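Local coordinates for protein salmonella plasmid virulence: SpvB (Salmonella typhimurium, PDB 6P0X) that probably modifies actin by ADP-ribosylating an arginine from NAD(+) when part of the full-length toxin, of which this chain is the N-terminal domain, itself of unknown function, at residues A[14-20]-A[32-36]; A[306-312]-A[324-330]. One frame throughout, in Å; residues are numbered along the deposited sequence.

Interaction 1: residues A[14-20]-A[32-36]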
ATOM      1  N   ALA A  14     -16.764  10.644   3.418  1.00 60.36           N
ATOM      2  CA  ALA A  14     -15.748  11.682   3.534  1.00 47.05           C
ATOM      3  C   ALA A  14     -16.376  13.053   3.318  1.00 48.93           C
ATOM      4  O   ALA A  14     -17.127  13.259   2.360  1.00 51.22           O
ATOM      5  CB  ALA A  14     -14.628  11.445   2.523  1.00 40.83           C
ATOM      6  N   SER A  15     -16.061  13.996   4.207  1.00 38.22           N
ATOM      7  CA  SER A  15     -16.603  15.342   4.116  1.00 36.98           C
ATOM      8  C   SER A  15     -15.554  16.391   3.779  1.00 41.16           C
ATOM      9  O   SER A  15     -15.920  17.536   3.487  1.00 39.20           O
ATOM     10  CB  SER A  15     -17.296  15.730   5.431  1.00 35.30           C
ATOM     11  OG  SER A  15     -16.360  15.814   6.491  1.00 38.81           O
ATOM     12  N   ILE A  16     -14.271  16.043   3.825  1.00 33.89           N
ATOM     13  CA  ILE A  16     -13.198  16.921   3.377  1.00 29.80           C
ATOM     14  C   ILE A  16     -12.242  16.098   2.532  1.00 35.50           C
ATOM     15  O   ILE A  16     -11.922  14.953   2.876  1.00 38.63           O
ATOM     16  CB  ILE A  16     -12.425  17.568   4.544  1.00 30.21           C
ATOM     17  CG1 ILE A  16     -13.365  18.050   5.643  1.00 33.73           C
ATOM     18  CG2 ILE A  16     -11.589  18.738   4.038  1.00 33.72           C
ATOM     19  CD1 ILE A  16     -12.626  18.524   6.868  1.00 31.54           C
ATOM     20  N   THR A  17     -11.776  16.689   1.438  1.00 38.24           N
ATOM     21  CA  THR A  17     -10.723  16.114   0.614  1.00 37.61           C
ATOM     22  C   THR A  17      -9.561  17.092   0.559  1.00 36.81           C
ATOM     23  O   THR A  17      -9.744  18.266   0.223  1.00 40.91           O
ATOM     24  CB  THR A  17     -11.223  15.798  -0.799  1.00 37.86           C
ATOM     25  OG1 THR A  17     -12.270  14.822  -0.728  1.00 43.47           O
ATOM     26  CG2 THR A  17     -10.091  15.247  -1.653  1.00 30.56           C
ATOM     27  N   LEU A  18      -8.376  16.604   0.900  1.00 33.54           N
ATOM     28  CA  LEU A  18      -7.135  17.354   0.779  1.00 27.26           C
ATOM     29  C   LEU A  18      -6.307  16.717  -0.324  1.00 31.55           C
ATOM     30  O   LEU A  18      -5.849  15.572  -0.166  1.00 33.62           O
ATOM     31  CB  LEU A  18      -6.369  17.350   2.102  1.00 22.51           C
ATOM     32  CG  LEU A  18      -4.916  17.828   2.108  1.00 26.56           C
ATOM     33  CD1 LEU A  18      -4.788  19.234   1.539  1.00 32.40           C
ATOM     34  CD2 LEU A  18      -4.361  17.772   3.522  1.00 28.13           C
ATOM     35  N   PRO A  19      -6.109  17.389  -1.453  1.00 35.31           N
ATOM     36  CA  PRO A  19      -5.414  16.751  -2.573  1.00 29.78           C
ATOM     37  C   PRO A  19      -3.925  16.634  -2.300  1.00 36.82           C
ATOM     38  O   PRO A  19      -3.330  17.446  -1.588  1.00 43.96           O
ATOM     39  CB  PRO A  19      -5.687  17.691  -3.757  1.00 31.64           C
ATOM     40  CG  PRO A  19      -6.684  18.706  -3.268  1.00 38.26           C
ATOM     41  CD  PRO A  19      -6.563  18.749  -1.780  1.00 36.42           C
ATOM     42  N   LEU A  20      -3.344  15.614  -2.853  1.00 36.74           N
ATOM     43  CA  LEU A  20      -1.905  15.456  -2.791  1.00 37.04           C
ATOM     44  C   LEU A  20      -1.262  16.076  -4.028  1.00 40.64           C
ATOM     45  O   LEU A  20      -1.877  16.117  -5.099  1.00 44.07           O
ATOM     46  CB  LEU A  20      -1.536  13.978  -2.702  1.00 30.55           C
ATOM     47  CG  LEU A  20      -2.200  13.201  -1.565  1.00 31.29           C
ATOM     48  CD1 LEU A  20      -1.728  11.754  -1.557  1.00 36.18           C
ATOM     49  CD2 LEU A  20      -1.937  13.867  -0.227  1.00 26.96           C
ATOM     50  N   LEU A  32      -4.585   9.474  -5.470  1.00 32.12           N
ATOM     51  CA  LEU A  32      -4.644   9.385  -4.020  1.00 29.18           C
ATOM     52  C   LEU A  32      -4.902  10.766  -3.444  1.00 30.96           C
ATOM     53  O   LEU A  32      -4.430  11.776  -3.971  1.00 34.72           O
ATOM     54  CB  LEU A  32      -3.352   8.819  -3.423  1.00 29.42           C
ATOM     55  CG  LEU A  32      -3.046   7.341  -3.640  1.00 35.16           C
ATOM     56  CD1 LEU A  32      -1.683   7.009  -3.057  1.00 30.73           C
ATOM     57  CD2 LEU A  32      -4.130   6.479  -3.008  1.00 31.24           C
ATOM     58  N   ALA A  33      -5.647  10.797  -2.343  1.00 31.30           N
ATOM     59  CA  ALA A  33      -5.936  12.044  -1.655  1.00 32.25           C
ATOM     60  C   ALA A  33      -6.180  11.744  -0.187  1.00 31.56           C
ATOM     61  O   ALA A  33      -6.468  10.606   0.194  1.00 25.11           O
ATOM     62  CB  ALA A  33      -7.144  12.757  -2.268  1.00 28.64           C
ATOM     63  N   LEU A  34      -6.051  12.774   0.642  1.00 28.44           N
ATOM     64  CA  LEU A  34      -6.384  12.661   2.051  1.00 28.37           C
ATOM     65  C   LEU A  34      -7.875  12.913   2.221  1.00 30.70           C
ATOM     66  O   LEU A  34      -8.412  13.877   1.669  1.00 31.19           O
ATOM     67  CB  LEU A  34      -5.560  13.652   2.872  1.00 27.19           C
ATOM     68  CG  LEU A  34      -4.202  13.095   3.300  1.00 28.29           C
ATOM     69  CD1 LEU A  34      -3.270  14.198   3.773  1.00 20.31           C
ATOM     70  CD2 LEU A  34      -4.411  12.060   4.395  1.00 28.12           C
ATOM     71  N   HIS A  35      -8.546  12.035   2.958  1.00 27.33           N
ATOM     72  CA  HIS A  35      -9.979  12.147   3.179  1.00 24.11           C
ATOM     73  C   HIS A  35     -10.253  12.241   4.670  1.00 28.15           C
ATOM     74  O   HIS A  35      -9.618  11.547   5.469  1.00 28.33           O
ATOM     75  CB  HIS A  35     -10.727  10.955   2.582  1.00 26.10           C
ATOM     76  CG  HIS A  35     -10.668  10.895   1.089  1.00 33.21           C
ATOM     77  ND1 HIS A  35     -11.103  11.928   0.286  1.00 44.58           N
ATOM     78  CD2 HIS A  35     -10.225   9.929   0.252  1.00 44.79           C
ATOM     79  CE1 HIS A  35     -10.932  11.598  -0.983  1.00 47.35           C
ATOM     80  NE2 HIS A  35     -10.401  10.391  -1.030  1.00 44.36           N
ATOM     81  N   TYR A  36     -11.188  13.113   5.042  1.00 25.36           N
ATOM     82  CA  TYR A  36     -11.602  13.256   6.430  1.00 22.22           C
ATOM     83  C   TYR A  36     -13.017  12.724   6.610  1.00 34.23           C
ATOM     84  O   TYR A  36     -13.920  13.067   5.837  1.00 37.42           O
ATOM     85  CB  TYR A  36     -11.539  14.713   6.888  1.00 25.49           C
ATOM     86  CG  TYR A  36     -12.054  14.911   8.296  1.00 25.14           C
ATOM     87  CD1 TYR A  36     -11.246  14.629   9.390  1.00 28.45           C
ATOM     88  CD2 TYR A  36     -13.346  15.365   8.534  1.00 26.66           C
ATOM     89  CE1 TYR A  36     -11.703  14.801  10.684  1.00 21.93           C
ATOM     90  CE2 TYR A  36     -13.816  15.540   9.827  1.00 27.70           C
ATOM     91  CZ  TYR A  36     -12.985  15.256  10.898  1.00 30.88           C
ATOM     92  OH  TYR A  36     -13.436  15.427  12.189  1.00 39.04           O
TER
HETATM   93  O   HOH W   1      -4.799  14.093  -4.855  1.00 32.60           O

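Interaction 2: residues A[306-312]-A[324-330]. With AKR (acrylic acid), chain E.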
ATOM      1  N   VAL A 306       9.664  19.161  -6.349  1.00 45.93           N
ATOM      2  CA  VAL A 306       8.817  20.136  -7.013  1.00 49.52           C
ATOM      3  C   VAL A 306       7.692  20.632  -6.108  1.00 49.28           C
ATOM      4  O   VAL A 306       7.241  21.773  -6.267  1.00 54.37           O
ATOM      5  CB  VAL A 306       8.256  19.584  -8.340  1.00 47.14           C
ATOM      6  CG1 VAL A 306       9.396  19.071  -9.219  1.00 48.69           C
ATOM      7  CG2 VAL A 306       7.251  18.489  -8.083  1.00 53.55           C
ATOM      8  N   SER A 307       7.232  19.820  -5.163  1.00 43.18           N
ATOM      9  CA  SER A 307       6.144  20.236  -4.292  1.00 47.73           C
ATOM     10  C   SER A 307       6.257  19.505  -2.961  1.00 44.81           C
ATOM     11  O   SER A 307       6.649  18.333  -2.919  1.00 46.55           O
ATOM     12  CB  SER A 307       4.784  19.971  -4.948  1.00 44.88           C
ATOM     13  OG  SER A 307       3.748  20.649  -4.268  1.00 55.92           O
ATOM     14  N   ARG A 308       5.918  20.209  -1.877  1.00 44.95           N
ATOM     15  CA  ARG A 308       6.006  19.663  -0.525  1.00 44.59           C
ATOM     16  C   ARG A 308       4.702  19.955   0.204  1.00 41.08           C
ATOM     17  O   ARG A 308       4.451  21.100   0.584  1.00 40.45           O
ATOM     18  CB  ARG A 308       7.191  20.270   0.231  1.00 42.57           C
ATOM     19  CG  ARG A 308       7.258  19.903   1.706  1.00 44.04           C
ATOM     20  CD  ARG A 308       8.421  20.598   2.387  1.00 45.94           C
ATOM     21  NE  ARG A 308       8.745  19.975   3.667  1.00 51.38           N
ATOM     22  CZ  ARG A 308       9.636  20.456   4.529  1.00 52.73           C
ATOM     23  NH1 ARG A 308      10.300  21.568   4.252  1.00 52.76           N
ATOM     24  NH2 ARG A 308       9.867  19.822   5.671  1.00 55.74           N
ATOM     25  N   LEU A 309       3.879  18.934   0.422  1.00 35.97           N
ATOM     26  CA  LEU A 309       2.688  19.078   1.246  1.00 39.90           C
ATOM     27  C   LEU A 309       3.099  18.810   2.688  1.00 33.70           C
ATOM     28  O   LEU A 309       3.410  17.669   3.051  1.00 41.04           O
ATOM     29  CB  LEU A 309       1.585  18.124   0.793  1.00 32.73           C
ATOM     30  CG  LEU A 309       0.366  18.025   1.717  1.00 34.77           C
ATOM     31  CD1 LEU A 309      -0.341  19.368   1.840  1.00 33.03           C
ATOM     32  CD2 LEU A 309      -0.605  16.945   1.247  1.00 30.12           C
ATOM     33  N   LEU A 310       3.103  19.863   3.499  1.00 34.82           N
ATOM     34  CA  LEU A 310       3.497  19.802   4.897  1.00 38.80           C
ATOM     35  C   LEU A 310       2.252  19.800   5.765  1.00 40.34           C
ATOM     36  O   LEU A 310       1.370  20.660   5.608  1.00 51.36           O
ATOM     37  CB  LEU A 310       4.399  20.978   5.275  1.00 36.82           C
ATOM     38  CG  LEU A 310       5.070  20.861   6.649  1.00 46.78           C
ATOM     39  CD1 LEU A 310       5.819  19.540   6.795  1.00 40.33           C
ATOM     40  CD2 LEU A 310       5.996  22.047   6.907  1.00 43.34           C
ATOM     41  N   LEU A 311       2.190  18.822   6.664  1.00 34.55           N
ATOM     42  CA  LEU A 311       1.070  18.599   7.562  1.00 31.53           C
ATOM     43  C   LEU A 311       1.478  18.997   8.973  1.00 33.02           C
ATOM     44  O   LEU A 311       2.562  18.631   9.438  1.00 35.16           O
ATOM     45  CB  LEU A 311       0.646  17.131   7.533  1.00 29.56           C
ATOM     46  CG  LEU A 311       0.422  16.510   6.150  1.00 32.41           C
ATOM     47  CD1 LEU A 311       0.223  15.004   6.258  1.00 27.04           C
ATOM     48  CD2 LEU A 311      -0.751  17.161   5.428  1.00 30.48           C
ATOM     49  N   GLU A 312       0.621  19.759   9.640  1.00 34.63           N
ATOM     50  CA  GLU A 312       0.810  20.148  11.029  1.00 39.31           C
ATOM     51  C   GLU A 312      -0.255  19.465  11.874  1.00 34.07           C
ATOM     52  O   GLU A 312      -1.447  19.514  11.533  1.00 31.25           O
ATOM     53  CB  GLU A 312       0.725  21.667  11.193  1.00 40.47           C
ATOM     54  CG  GLU A 312       1.683  22.449  10.310  1.00 55.04           C
ATOM     55  CD  GLU A 312       1.573  23.947  10.520  1.00 70.15           C
ATOM     56  OE1 GLU A 312       1.549  24.383  11.691  1.00 75.23           O
ATOM     57  OE2 GLU A 312       1.507  24.686   9.516  1.00 74.32           O
ATOM     58  N   ALA A 324      -3.330  21.553  10.360  1.00 28.09           N
ATOM     59  CA  ALA A 324      -3.067  22.449   9.239  1.00 34.99           C
ATOM     60  C   ALA A 324      -2.353  21.701   8.125  1.00 28.40           C
ATOM     61  O   ALA A 324      -1.763  20.642   8.342  1.00 34.53           O
ATOM     62  CB  ALA A 324      -2.249  23.673   9.674  1.00 31.06           C
ATOM     63  N   ALA A 325      -2.410  22.269   6.921  1.00 30.90           N
ATOM     64  CA  ALA A 325      -1.708  21.705   5.778  1.00 29.06           C
ATOM     65  C   ALA A 325      -1.437  22.809   4.768  1.00 36.91           C
ATOM     66  O   ALA A 325      -2.265  23.705   4.585  1.00 37.46           O
ATOM     67  CB  ALA A 325      -2.508  20.576   5.127  1.00 27.74           C
ATOM     68  N   ARG A 326      -0.276  22.738   4.117  1.00 32.93           N
ATOM     69  CA  ARG A 326       0.021  23.671   3.031  1.00 33.54           C
ATOM     70  C   ARG A 326       1.109  23.094   2.139  1.00 35.70           C
ATOM     71  O   ARG A 326       1.901  22.256   2.570  1.00 34.87           O
ATOM     72  CB  ARG A 326       0.443  25.045   3.562  1.00 35.60           C
ATOM     73  CG  ARG A 326       1.256  24.976   4.829  1.00 46.73           C
ATOM     74  CD  ARG A 326       2.606  25.622   4.663  1.00 53.10           C
ATOM     75  NE  ARG A 326       3.366  25.564   5.906  1.00 62.70           N
ATOM     76  CZ  ARG A 326       4.418  26.327   6.176  1.00 62.63           C
ATOM     77  NH1 ARG A 326       4.839  27.219   5.290  1.00 54.89           N
ATOM     78  NH2 ARG A 326       5.046  26.203   7.338  1.00 70.84           N
ATOM     79  N   THR A 327       1.152  23.562   0.889  1.00 39.25           N
ATOM     80  CA  THR A 327       2.110  23.064  -0.095  1.00 45.30           C
ATOM     81  C   THR A 327       3.156  24.141  -0.359  1.00 59.57           C
ATOM     82  O   THR A 327       2.846  25.200  -0.917  1.00 62.55           O
ATOM     83  CB  THR A 327       1.421  22.654  -1.393  1.00 44.77           C
ATOM     84  OG1 THR A 327       0.674  23.761  -1.911  1.00 60.21           O
ATOM     85  CG2 THR A 327       0.497  21.472  -1.158  1.00 35.60           C
ATOM     86  N   LEU A 328       4.390  23.856   0.040  1.00 61.96           N
ATOM     87  CA  LEU A 328       5.537  24.720  -0.181  1.00 55.95           C
ATOM     88  C   LEU A 328       6.300  24.335  -1.446  1.00 63.96           C
ATOM     89  O   LEU A 328       6.303  23.173  -1.879  1.00 60.70           O
ATOM     90  CB  LEU A 328       6.488  24.670   1.018  1.00 55.60           C
ATOM     91  CG  LEU A 328       5.954  24.975   2.422  1.00 59.80           C
ATOM     92  CD1 LEU A 328       5.423  23.712   3.083  1.00 57.51           C
ATOM     93  CD2 LEU A 328       7.017  25.631   3.301  1.00 63.77           C
ATOM     94  N   ALA A 329       6.927  25.348  -2.048  1.00 75.18           N
ATOM     95  CA  ALA A 329       7.851  25.213  -3.166  1.00 78.77           C
ATOM     96  C   ALA A 329       9.155  25.910  -2.793  1.00 84.01           C
ATOM     97  O   ALA A 329       9.148  26.924  -2.091  1.00 89.86           O
ATOM     98  CB  ALA A 329       7.284  25.806  -4.460  1.00 76.87           C
ATOM     99  N   TYR A 330      10.283  25.378  -3.274  1.00 83.52           N
ATOM    100  CA  TYR A 330      11.616  25.902  -2.943  1.00 82.30           C
ATOM    101  C   TYR A 330      12.339  26.190  -4.262  1.00 85.86           C
ATOM    102  O   TYR A 330      13.117  25.375  -4.754  1.00 91.51           O
ATOM    103  CB  TYR A 330      12.403  24.900  -2.095  1.00 82.99           C
ATOM    104  CG  TYR A 330      11.800  24.628  -0.738  1.00 82.80           C
ATOM    105  CD1 TYR A 330      10.745  23.736  -0.598  1.00 75.34           C
ATOM    106  CD2 TYR A 330      12.308  25.229   0.407  1.00 83.31           C
ATOM    107  CE1 TYR A 330      10.187  23.475   0.635  1.00 76.72           C
ATOM    108  CE2 TYR A 330      11.760  24.969   1.651  1.00 81.73           C
ATOM    109  CZ  TYR A 330      10.699  24.091   1.761  1.00 83.19           C
ATOM    110  OH  TYR A 330      10.147  23.828   2.998  1.00 84.62           O
TER
HETATM  111  CA  AKR E 403      -0.951  27.929  11.510  1.00 64.66           C
HETATM  112  CB  AKR E 403      -1.645  29.004  11.830  1.00 59.13           C
HETATM  113  C   AKR E 403       0.161  28.012  10.466  1.00 64.69           C
HETATM  114  O   AKR E 403       0.092  27.342   9.401  1.00 62.64           O
HETATM  115  OXT AKR E 403       1.154  28.758  10.672  1.00 64.42           O

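Interaction 1: residues A[14-20]-A[32-36]
Tyr36 lays its ring beside Ile16, with Ile16 CD1 3.6 Å from Tyr36 CD2, while Ser15 OG lies at the ring edge, 3.7 Å from the same CD2. Ile16 and Tyr36 form a hydrogen-bonded pair of an antiparallel sheet: strands 16-19 and 33-36 run at 160° with axes 4.7 Å apart. Ser15 N donates to Tyr36 O (2.8 Å) and Tyr36 N to Ile16 O (2.9 Å); two residues on, Leu18 N reaches Leu34 O at 2.8 Å and Leu34 N returns to Leu18 O at 2.9 Å. On the face of Ile16, Leu18, Leu34 and Tyr36, Leu18 CD2 meets Leu34 CD1 at 3.7 Å, and Trp49 of the next strand packs against all four. The other face carries Thr17 and His35, a non-hydrogen-bonded pair whose side chains supply a bond of their own, Thr17 OG1 to His35 ND1 at 3.3 Å. Past Pro19, where direct pairing stops, a water bridges the segments, accepting from Leu20 N (2.9 Å) and donating to Leu32 O (2.5 Å). Apolar packing on one face and a polar pair on the other make this sheet edge two-sided, its greasy face turned toward strands 304-314 and 321-328.

Interaction 2: residues A[306-312]-A[324-330]
Leucines and alanines make up the apolar centre of this β hairpin, formed by strands 304-314 and 321-328 at the C-terminal end of the modelled chain. On one face Leu309 CD1 lies 4.1 Å and Leu311 CD2 3.9 Å from Ala325 CB, so two large side chains of one strand share a small one of the other; on the opposite face Leu310 CB packs on Leu328 CD1 at 3.7 Å. The strand axes approach to 4.5 Å at 160°, an antiparallel pairing in which hydrogen-bonded and non-hydrogen-bonded pairs alternate. Arg308 with Leu328, Leu310 with Arg326 and Glu312 with Ala324 each exchange two backbone bonds. Leu328 N to Arg308 O, at 2.8 Å, is among the shortest. Arg308 N to Leu328 O, at 3.0 Å, is among the longest. Between these pairs the CA atoms of Leu309 and Thr327 draw in to 4.2 Å, and Thr327 CA makes a short CA-H...O contact with Arg308 O (3.1 Å). Strand 288-293 continues the sheet beyond strand 304-314, bonding the backbone of Leu309 through Val289.

Polar groups gather outside this centre. Glu312 OE2 stands 4.2 Å from Arg326 NE, too far for a salt bridge, and 3.0 Å from O of the bound acrylic acid. At the other end the extended side chain of Arg308 is held by Gln288 and the backbone oxygen of Asp251, while Tyr330, though poorly ordered, bonds through its hydroxyl to Pro252 O. There Arg308 NH1 donates to Tyr330 OH at 2.6 Å.

Both interactions pair antiparallel strands at 160°, but in separate sheets: interaction 1 belongs to a small three-stranded sheet, interaction 2 to the hairpin that ends the large one. Interaction 1 is a surface contact, with one buried residue among twelve; interaction 2 is partly buried, with four among fourteen, and covers more area, 656 against 552 Å². Their apolar faces meet: Leu18 CD2 lies 3.7 Å from Ala325 CB and 4.1 Å from Leu311 CD2, and Leu20 CD2 lies 3.7 Å from Leu309 CD2. The hydrogen-bonded Thr17 and His35 of interaction 1, and Arg308 and Glu312 of interaction 2, lie on the faces turned from this junction.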